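Local coordinates for cytoplasmic protein (Cryptococcus neoformans var. grubii serotype A, PDB 7LPO) that probably hydrolyses the beta-glucosidic bond of steryl glucosides, releasing the sterol and glucose, at residues Asp260-Glu274 and His420-Arg433. Numbering follows the deposited sequence.
Sequences DECVIGWDSINEPGE and HPESIHFIQAPVLR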
loop_
_atom_site.group_PDB
_atom_site.type_symbol
_atom_site.label_atom_id
_atom_site.label_comp_id
_atom_site.label_asym_id
_atom_site.label_seq_id
_atom_site.Cartn_x
_atom_site.Cartn_y
_atom_site.Cartn_z
ATOM N N ASP A 260 2.589 -12.189 -17.417
ATOM C CA ASP A 260 3.873 -11.673 -17.886
ATOM C C ASP A 260 3.739 -10.523 -18.880
ATOM O O ASP A 260 4.479 -9.538 -18.784
ATOM C CB ASP A 260 4.700 -12.818 -18.483
ATOM C CG ASP A 260 4.915 -13.949 -17.489
ATOM O OD1 ASP A 260 5.158 -13.638 -16.300
ATOM O OD2 ASP A 260 4.822 -15.139 -17.882
ATOM N N GLU A 261 2.804 -10.629 -19.824
ATOM C CA GLU A 261 2.548 -9.515 -20.727
ATOM C C GLU A 261 1.806 -8.393 -20.013
ATOM O O GLU A 261 2.064 -7.210 -20.262
ATOM C CB GLU A 261 1.751 -9.994 -21.938
ATOM C CG GLU A 261 1.374 -8.879 -22.909
ATOM C CD GLU A 261 0.779 -9.400 -24.212
ATOM O OE1 GLU A 261 0.477 -10.617 -24.303
ATOM O OE2 GLU A 261 0.609 -8.588 -25.146
ATOM N N CYS A 262 0.868 -8.743 -19.132
ATOM C CA CYS A 262 0.142 -7.748 -18.349
ATOM C C CYS A 262 0.436 -7.920 -16.865
ATOM O O CYS A 262 1.051 -7.035 -16.261
ATOM C CB CYS A 262 -1.355 -7.848 -18.637
ATOM S SG CYS A 262 -2.365 -6.770 -17.611
ATOM N N VAL A 263 0.030 -9.038 -16.263
ATOM C CA VAL A 263 0.266 -9.308 -14.849
ATOM C C VAL A 263 1.713 -9.773 -14.726
ATOM O O VAL A 263 2.038 -10.909 -15.052
ATOM C CB VAL A 263 -0.711 -10.347 -14.298
ATOM C CG1 VAL A 263 -0.366 -10.682 -12.853
ATOM C CG2 VAL A 263 -2.138 -9.841 -14.427
ATOM N N ILE A 264 2.592 -8.892 -14.261
ATOM C CA ILE A 264 4.008 -9.228 -14.247
ATOM C C ILE A 264 4.468 -9.876 -12.948
ATOM O O ILE A 264 5.549 -10.476 -12.922
ATOM C CB ILE A 264 4.854 -7.977 -14.535
ATOM C CG1 ILE A 264 4.707 -6.936 -13.422
ATOM C CG2 ILE A 264 4.447 -7.374 -15.870
ATOM C CD1 ILE A 264 5.574 -5.667 -13.643
ATOM N N GLY A 265 3.692 -9.776 -11.878
ATOM C CA GLY A 265 4.127 -10.343 -10.615
ATOM C C GLY A 265 3.103 -10.115 -9.524
ATOM O O GLY A 265 2.019 -9.563 -9.750
ATOM N N TRP A 266 3.480 -10.536 -8.320
ATOM C CA TRP A 266 2.597 -10.506 -7.167
ATOM C C TRP A 266 3.314 -9.852 -5.996
ATOM O O TRP A 266 4.467 -10.187 -5.704
ATOM C CB TRP A 266 2.132 -11.923 -6.789
ATOM C CG TRP A 266 1.321 -12.570 -7.867
ATOM C CD1 TRP A 266 1.782 -13.048 -9.054
ATOM C CD2 TRP A 266 -0.089 -12.802 -7.861
ATOM N NE1 TRP A 266 0.751 -13.562 -9.790
ATOM C CE2 TRP A 266 -0.412 -13.424 -9.081
ATOM C CE3 TRP A 266 -1.106 -12.551 -6.941
ATOM C CZ2 TRP A 266 -1.708 -13.783 -9.414
ATOM C CZ3 TRP A 266 -2.394 -12.902 -7.269
ATOM C CH2 TRP A 266 -2.686 -13.522 -8.492
ATOM N N ASP A 267 2.633 -8.903 -5.354
ATOM C CA ASP A 267 3.058 -8.354 -4.077
ATOM C C ASP A 267 2.779 -9.365 -2.970
ATOM O O ASP A 267 1.919 -10.243 -3.098
ATOM C CB ASP A 267 2.321 -7.046 -3.785
ATOM C CG ASP A 267 3.202 -5.998 -3.090
ATOM O OD1 ASP A 267 4.262 -6.347 -2.526
ATOM O OD2 ASP A 267 2.815 -4.809 -3.109
ATOM N N SER A 268 3.525 -9.246 -1.874
ATOM C CA SER A 268 3.227 -10.046 -0.696
ATOM C C SER A 268 2.148 -9.347 0.134
ATOM O O SER A 268 1.697 -8.244 -0.185
ATOM C CB SER A 268 4.497 -10.317 0.107
ATOM O OG SER A 268 5.141 -9.132 0.496
ATOM N N ILE A 269 1.699 -10.012 1.199
ATOM C CA ILE A 269 0.592 -9.497 1.986
ATOM C C ILE A 269 0.866 -8.062 2.388
ATOM O O ILE A 269 1.940 -7.734 2.901
ATOM C CB ILE A 269 0.359 -10.388 3.215
ATOM C CG1 ILE A 269 -0.829 -9.865 4.020
ATOM C CG2 ILE A 269 1.589 -10.464 4.081
ATOM C CD1 ILE A 269 -1.359 -10.883 5.022
ATOM N N ASN A 270 -0.126 -7.207 2.183
ATOM C CA ASN A 270 0.060 -5.772 2.360
ATOM C C ASN A 270 0.246 -5.409 3.831
ATOM O O ASN A 270 -0.491 -5.891 4.696
ATOM C CB ASN A 270 -1.143 -5.025 1.792
ATOM C CG ASN A 270 -0.974 -3.517 1.859
ATOM O OD1 ASN A 270 -0.177 -2.946 1.121
ATOM N ND2 ASN A 270 -1.719 -2.870 2.748
ATOM N N GLU A 271 1.251 -4.557 4.102
ATOM C CA GLU A 271 1.526 -3.939 5.402
ATOM C C GLU A 271 1.165 -4.832 6.580
ATOM O O GLU A 271 0.333 -4.468 7.420
ATOM C CB GLU A 271 0.779 -2.604 5.493
ATOM C CG GLU A 271 1.250 -1.621 4.420
ATOM C CD GLU A 271 0.758 -0.201 4.618
ATOM O OE1 GLU A 271 -0.052 0.035 5.548
ATOM O OE2 GLU A 271 1.188 0.676 3.827
ATOM N N PRO A 272 1.819 -5.976 6.701
ATOM C CA PRO A 272 1.401 -6.961 7.706
ATOM C C PRO A 272 1.618 -6.472 9.129
ATOM O O PRO A 272 2.625 -5.838 9.441
ATOM C CB PRO A 272 2.284 -8.172 7.394
ATOM C CG PRO A 272 3.489 -7.585 6.720
ATOM C CD PRO A 272 2.969 -6.429 5.904
ATOM N N GLY A 273 0.671 -6.797 10.006
ATOM C CA GLY A 273 0.819 -6.452 11.407
ATOM C C GLY A 273 1.789 -7.376 12.124
ATOM O O GLY A 273 1.946 -8.548 11.778
ATOM N N GLU A 274 2.451 -6.824 13.139
ATOM C CA GLU A 274 3.417 -7.566 13.941
ATOM C C GLU A 274 2.802 -8.111 15.223
ATOM O O GLU A 274 3.473 -8.840 15.959
ATOM C CB GLU A 274 4.622 -6.675 14.285
ATOM C CG GLU A 274 5.056 -5.758 13.147
ATOM C CD GLU A 274 6.461 -5.162 13.338
ATOM O OE1 GLU A 274 7.108 -4.825 12.318
ATOM O OE2 GLU A 274 6.913 -5.028 14.501
ATOM N N HIS A 420 2.128 -19.168 -11.413
ATOM C CA HIS A 420 2.670 -18.101 -12.249
ATOM C C HIS A 420 4.177 -18.322 -12.288
ATOM O O HIS A 420 4.929 -17.711 -11.514
ATOM C CB HIS A 420 2.284 -16.729 -11.700
ATOM C CG HIS A 420 2.622 -15.597 -12.614
ATOM N ND1 HIS A 420 2.213 -14.303 -12.374
ATOM C CD2 HIS A 420 3.355 -15.557 -13.751
ATOM C CE1 HIS A 420 2.681 -13.515 -13.325
ATOM N NE2 HIS A 420 3.366 -14.254 -14.179
ATOM N N PRO A 421 4.650 -19.203 -13.177
ATOM C CA PRO A 421 6.065 -19.607 -13.125
ATOM C C PRO A 421 7.049 -18.471 -13.300
ATOM O O PRO A 421 8.132 -18.527 -12.708
ATOM C CB PRO A 421 6.189 -20.619 -14.275
ATOM C CG PRO A 421 4.808 -21.152 -14.473
ATOM C CD PRO A 421 3.866 -20.027 -14.118
ATOM N N GLU A 422 6.731 -17.463 -14.111
ATOM C CA GLU A 422 7.631 -16.341 -14.359
ATOM C C GLU A 422 7.320 -15.130 -13.482
ATOM O O GLU A 422 7.721 -14.007 -13.815
ATOM C CB GLU A 422 7.568 -15.930 -15.831
ATOM C CG GLU A 422 7.924 -17.024 -16.814
ATOM C CD GLU A 422 9.387 -17.403 -16.754
ATOM O OE1 GLU A 422 10.151 -16.750 -16.010
ATOM O OE2 GLU A 422 9.770 -18.368 -17.445
ATOM N N SER A 423 6.618 -15.332 -12.373
ATOM C CA SER A 423 6.179 -14.201 -11.573
ATOM C C SER A 423 7.361 -13.455 -10.972
ATOM O O SER A 423 8.308 -14.052 -10.452
ATOM C CB SER A 423 5.250 -14.660 -10.451
ATOM O OG SER A 423 4.922 -13.563 -9.609
ATOM N N ILE A 424 7.291 -12.134 -11.037
ATOM C CA ILE A 424 8.174 -11.290 -10.248
ATOM C C ILE A 424 7.654 -11.268 -8.819
ATOM O O ILE A 424 6.464 -11.034 -8.583
ATOM C CB ILE A 424 8.252 -9.874 -10.843
ATOM C CG1 ILE A 424 8.900 -9.919 -12.233
ATOM C CG2 ILE A 424 9.054 -8.967 -9.937
ATOM C CD1 ILE A 424 8.792 -8.621 -13.011
ATOM N N HIS A 425 8.536 -11.544 -7.864
ATOM C CA HIS A 425 8.207 -11.400 -6.452
ATOM C C HIS A 425 8.419 -9.949 -6.039
ATOM O O HIS A 425 9.559 -9.465 -5.985
ATOM C CB HIS A 425 9.067 -12.329 -5.608
ATOM C CG HIS A 425 8.695 -13.768 -5.734
ATOM N ND1 HIS A 425 7.394 -14.185 -5.911
ATOM C CD2 HIS A 425 9.454 -14.888 -5.720
ATOM C CE1 HIS A 425 7.366 -15.503 -5.990
ATOM N NE2 HIS A 425 8.603 -15.954 -5.876
ATOM N N PHE A 426 7.319 -9.245 -5.779
ATOM C CA PHE A 426 7.370 -7.898 -5.231
ATOM C C PHE A 426 7.400 -8.032 -3.718
ATOM O O PHE A 426 6.398 -8.406 -3.095
ATOM C CB PHE A 426 6.192 -7.067 -5.720
ATOM C CG PHE A 426 6.290 -6.686 -7.179
ATOM C CD1 PHE A 426 6.943 -5.536 -7.562
ATOM C CD2 PHE A 426 5.740 -7.496 -8.161
ATOM C CE1 PHE A 426 7.038 -5.188 -8.888
ATOM C CE2 PHE A 426 5.819 -7.150 -9.503
ATOM C CZ PHE A 426 6.468 -5.996 -9.866
ATOM N N ILE A 427 8.562 -7.762 -3.139
ATOM C CA ILE A 427 8.842 -8.071 -1.744
ATOM C C ILE A 427 8.535 -6.837 -0.912
ATOM O O ILE A 427 9.248 -5.831 -0.988
ATOM C CB ILE A 427 10.291 -8.531 -1.556
ATOM C CG1 ILE A 427 10.497 -9.875 -2.270
ATOM C CG2 ILE A 427 10.620 -8.648 -0.083
ATOM C CD1 ILE A 427 11.827 -9.999 -2.935
ATOM N N GLN A 428 7.471 -6.909 -0.122
ATOM C CA GLN A 428 7.026 -5.803 0.717
ATOM C C GLN A 428 7.293 -6.206 2.158
ATOM O O GLN A 428 6.464 -6.857 2.796
ATOM C CB GLN A 428 5.550 -5.488 0.509
ATOM C CG GLN A 428 5.137 -4.131 1.061
ATOM C CD GLN A 428 3.640 -4.035 1.293
ATOM O OE1 GLN A 428 3.186 -3.468 2.286
ATOM N NE2 GLN A 428 2.865 -4.582 0.367
ATOM N N ALA A 429 8.464 -5.821 2.661
ATOM C CA ALA A 429 8.777 -6.022 4.063
ATOM C C ALA A 429 7.776 -5.264 4.928
ATOM O O ALA A 429 7.113 -4.336 4.456
ATOM C CB ALA A 429 10.196 -5.548 4.369
ATOM N N PRO A 430 7.641 -5.650 6.195
ATOM C CA PRO A 430 6.758 -4.900 7.097
ATOM C C PRO A 430 7.127 -3.422 7.163
ATOM O O PRO A 430 8.289 -3.032 7.042
ATOM C CB PRO A 430 6.964 -5.591 8.449
ATOM C CG PRO A 430 7.369 -7.003 8.082
ATOM C CD PRO A 430 8.179 -6.872 6.818
ATOM N N VAL A 431 6.101 -2.597 7.366
ATOM C CA VAL A 431 6.253 -1.151 7.346
ATOM C C VAL A 431 7.408 -0.732 8.239
ATOM O O VAL A 431 7.552 -1.216 9.366
ATOM C CB VAL A 431 4.933 -0.490 7.787
ATOM C CG1 VAL A 431 5.149 0.953 8.177
ATOM C CG2 VAL A 431 3.895 -0.580 6.680
ATOM N N LEU A 432 8.238 0.173 7.718
ATOM C CA LEU A 432 9.335 0.821 8.427
ATOM C C LEU A 432 10.443 -0.138 8.836
ATOM O O LEU A 432 11.282 0.217 9.671
ATOM C CB LEU A 432 8.816 1.567 9.662
ATOM C CG LEU A 432 7.934 2.786 9.366
ATOM C CD1 LEU A 432 7.378 3.367 10.662
ATOM C CD2 LEU A 432 8.700 3.848 8.577
ATOM N N ARG A 433 10.472 -1.343 8.280
ATOM C CA ARG A 433 11.531 -2.304 8.548
ATOM C C ARG A 433 12.311 -2.566 7.264
ATOM O O ARG A 433 11.779 -2.455 6.155
ATOM C CB ARG A 433 10.963 -3.631 9.095
ATOM C CG ARG A 433 9.961 -3.501 10.255
ATOM C CD ARG A 433 10.641 -3.090 11.557
ATOM N NE ARG A 433 9.922 -3.587 12.731
ATOM C CZ ARG A 433 9.767 -2.910 13.870
ATOM N NH1 ARG A 433 10.284 -1.686 14.012
ATOM N NH2 ARG A 433 9.094 -3.459 14.876
HETATM O O HOH W 1 4.509 -17.194 -16.205
HETATM O O HOH W 2 5.174 -12.732 -4.577
HETATM O O HOH W 3 4.394 -8.692 3.038
HETATM O O HOH W 4 3.594 -3.748 8.253
HETATM O O HOH W 5 6.132 -3.273 10.602
#
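F426 lies against the bare backbone of G265 where strands 263-267 and 424-427 run side by side, in parallel, as neighbours in the (beta/alpha)8 barrel of this family 5 hydrolase. The ring meets that hollow edge-on, CE2 3.8 Å from G265 CA; with no side chain on G265, its backbone comes within 4.2 Å of I424, CA to CA. I264 CD1 abuts the same rim at CZ, I424 CG2 rests over one face, and F426 also stacks with F139, so a flat, apolar residue suits this place. On the opposite side of the sheet W266 packs against helices 232-254 and 400-419. Its buried indole N-H is satisfied by H420, NE1 to ND1 3.1 Å, nearly in both ring planes although the rings stand at 78°. Imidazole can accept here and donate at its other nitrogen: NE2 reaches D260 OD1 at 2.8 Å, from above the carboxylate plane.

Past the strands, Q428 reaches across to the backbone of N270-E271. With CG anti to the backbone N (chi1 -164°) and the chain extended, its OE1 accepts the N-H of E271 at 2.9 Å. This braces the backbone of E271, whose own OE2 binds H452 and a tris molecule, probably from the crystallisation liquor, which may mark a pocket at the C-terminal end of these strands. V431 CG2 nestles against E271 CG, and the rings of P272 and P430 meet CG to CG at 4.2 Å, two rigid apolar bumps side by side. Farther along, R433 closes the contact, NH2 meeting the syn lone pair of E274 OE2 at 2.7 Å.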